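Local coordinates for protein inactive glucansucrase (Lactobacillus reuteri, PDB 5JBD) that is an inactive member of the glucansucrases of glycoside hydrolase family 70, built around a (beta/alpha)8 barrel and modelled with a bound calcium ion, at residues L317-G322 with K743-I748. Numbering follows the deposited sequence.
Sequences LSYNEG and KVQEDI
Inside the parallel beta-barrel of this family 70 protein, Tyr319 of strand 319-320 and Gln745 of strand 743-748 meet across the strand 279-282 that separates their backbones. The tyrosine hydroxyl gives its proton to the amide oxygen, with 2.6 Å from Tyr319 OH to Gln745 OE1. That oxygen sits at the ring edge, in the ring plane, while the hydroxyl lies tilted 33° from the plane of the amide. Ring and amide planes are turned 63° against each other. With CG between the backbone N and the carbonyl carbon (chi1 37°), the ring is directed past strand 279-282 toward Gln745.

The two side chains cross at about a right angle. A bend at chi2 of Gln745 brings its CD to 3.7 Å from Tyr319 CE1, and Gln745 CB rests 3.5 Å from the hydroxyl oxygen, Tyr319 OH. The carbonyl oxygen Leu317 O touches Gln745 CG at 3.3 Å, and Leu317 CB stands 4.0 Å from Gln745 NE2. The amide nitrogen is hydrogen-bonded to Asp688 of the next strand, 688-691, so both ends of the buried amide are engaged and its rotation is fixed.

Tyr319 also packs on Arg281 and Trp690, and its backbone is hydrogen-bonded to Phe280 and Val282 of the intervening strand. The link thus joins two non-neighbouring strands of the parallel sheet of a (beta/alpha)8 barrel, the fold of family 70, through a hydrogen bond between side chains.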
loop_
_atom_site.group_PDB
_atom_site.type_symbol
_atom_site.label_atom_id
_atom_site.label_comp_id
_atom_site.label_asym_id
_atom_site.label_seq_id
_atom_site.Cartn_x
_atom_site.Cartn_y
_atom_site.Cartn_z
ATOM N N LEU A 317 -5.862 -1.801 20.312
ATOM C CA LEU A 317 -4.658 -1.150 19.812
ATOM C C LEU A 317 -4.809 -0.811 18.354
ATOM O O LEU A 317 -5.144 -1.683 17.557
ATOM C CB LEU A 317 -3.439 -2.069 19.993
ATOM C CG LEU A 317 -2.065 -1.410 19.833
ATOM C CD1 LEU A 317 -1.818 -0.361 20.920
ATOM C CD2 LEU A 317 -0.966 -2.474 19.830
ATOM N N SER A 318 -4.583 0.455 18.012
ATOM C CA SER A 318 -4.568 0.903 16.631
ATOM C C SER A 318 -3.328 1.761 16.373
ATOM O O SER A 318 -2.863 2.483 17.263
ATOM C CB SER A 318 -5.870 1.656 16.292
ATOM O OG SER A 318 -7.005 0.789 16.425
ATOM N N TYR A 319 -2.805 1.688 15.153
ATOM C CA TYR A 319 -1.503 2.274 14.827
ATOM C C TYR A 319 -1.438 2.713 13.373
ATOM O O TYR A 319 -1.880 1.962 12.469
ATOM C CB TYR A 319 -0.350 1.307 15.177
ATOM C CG TYR A 319 -0.587 -0.188 14.953
ATOM C CD1 TYR A 319 -1.241 -0.966 15.916
ATOM C CD2 TYR A 319 -0.074 -0.845 13.828
ATOM C CE1 TYR A 319 -1.449 -2.335 15.735
ATOM C CE2 TYR A 319 -0.273 -2.212 13.643
ATOM C CZ TYR A 319 -0.957 -2.957 14.606
ATOM O OH TYR A 319 -1.145 -4.324 14.444
ATOM N N ASN A 320 -0.901 3.916 13.153
ATOM C CA ASN A 320 -0.941 4.585 11.847
ATOM C C ASN A 320 0.360 4.445 11.112
ATOM O O ASN A 320 1.402 4.767 11.663
ATOM C CB ASN A 320 -1.237 6.086 12.009
ATOM C CG ASN A 320 -2.640 6.364 12.517
ATOM O OD1 ASN A 320 -3.465 5.462 12.607
ATOM N ND2 ASN A 320 -2.903 7.618 12.886
ATOM N N GLU A 321 0.300 4.010 9.850
ATOM C CA GLU A 321 1.493 3.926 9.019
ATOM C C GLU A 321 1.822 5.294 8.478
ATOM O O GLU A 321 0.997 5.918 7.836
ATOM C CB GLU A 321 1.304 2.991 7.835
ATOM C CG GLU A 321 2.550 2.863 6.945
ATOM C CD GLU A 321 2.291 2.984 5.458
ATOM O OE1 GLU A 321 1.151 3.268 5.028
ATOM O OE2 GLU A 321 3.240 2.780 4.696
ATOM N N GLY A 322 3.053 5.739 8.705
ATOM C CA GLY A 322 3.528 6.974 8.090
ATOM C C GLY A 322 5.005 7.233 8.298
ATOM O O GLY A 322 5.588 6.747 9.255
ATOM N N LYS A 743 -4.719 -10.099 20.541
ATOM C CA LYS A 743 -5.665 -9.243 19.835
ATOM C C LYS A 743 -5.189 -9.131 18.406
ATOM O O LYS A 743 -4.002 -9.339 18.129
ATOM C CB LYS A 743 -5.753 -7.856 20.479
ATOM C CG LYS A 743 -6.244 -7.876 21.933
ATOM C CD LYS A 743 -7.691 -8.316 22.048
ATOM C CE LYS A 743 -8.196 -8.129 23.478
ATOM N NZ LYS A 743 -7.967 -9.344 24.276
ATOM N N VAL A 744 -6.118 -8.825 17.502
ATOM C CA VAL A 744 -5.858 -8.858 16.067
ATOM C C VAL A 744 -6.268 -7.545 15.398
ATOM O O VAL A 744 -7.391 -7.069 15.596
ATOM C CB VAL A 744 -6.641 -10.019 15.403
ATOM C CG1 VAL A 744 -6.152 -10.254 13.975
ATOM C CG2 VAL A 744 -6.533 -11.305 16.221
ATOM N N GLN A 745 -5.386 -6.986 14.573
ATOM C CA GLN A 745 -5.692 -5.773 13.806
ATOM C C GLN A 745 -5.779 -6.057 12.319
ATOM O O GLN A 745 -5.086 -6.930 11.805
ATOM C CB GLN A 745 -4.652 -4.678 14.048
ATOM C CG GLN A 745 -4.620 -4.164 15.485
ATOM C CD GLN A 745 -3.818 -5.036 16.448
ATOM O OE1 GLN A 745 -2.784 -5.604 16.085
ATOM N NE2 GLN A 745 -4.305 -5.159 17.682
ATOM N N GLU A 746 -6.640 -5.319 11.628
ATOM C CA GLU A 746 -6.726 -5.392 10.163
ATOM C C GLU A 746 -6.114 -4.139 9.586
ATOM O O GLU A 746 -6.287 -3.041 10.114
ATOM C CB GLU A 746 -8.188 -5.533 9.679
ATOM C CG GLU A 746 -8.427 -5.373 8.175
ATOM C CD GLU A 746 -7.749 -6.416 7.279
ATOM O OE1 GLU A 746 -6.690 -6.996 7.656
ATOM O OE2 GLU A 746 -8.271 -6.623 6.153
ATOM N N ASP A 747 -5.376 -4.336 8.507
ATOM C CA ASP A 747 -4.840 -3.275 7.682
ATOM C C ASP A 747 -6.006 -2.654 6.927
ATOM O O ASP A 747 -6.540 -3.272 6.008
ATOM C CB ASP A 747 -3.823 -3.882 6.696
ATOM C CG ASP A 747 -2.755 -2.913 6.256
ATOM O OD1 ASP A 747 -3.078 -1.727 6.062
ATOM O OD2 ASP A 747 -1.578 -3.359 6.099
ATOM N N ILE A 748 -6.405 -1.449 7.321
ATOM C CA ILE A 748 -7.551 -0.753 6.706
ATOM C C ILE A 748 -6.991 0.268 5.726
ATOM O O ILE A 748 -6.042 0.979 6.054
ATOM C CB ILE A 748 -8.537 -0.140 7.744
ATOM C CG1 ILE A 748 -9.798 0.397 7.037
ATOM C CG2 ILE A 748 -7.886 0.949 8.610
ATOM C CD1 ILE A 748 -10.887 0.840 7.982
#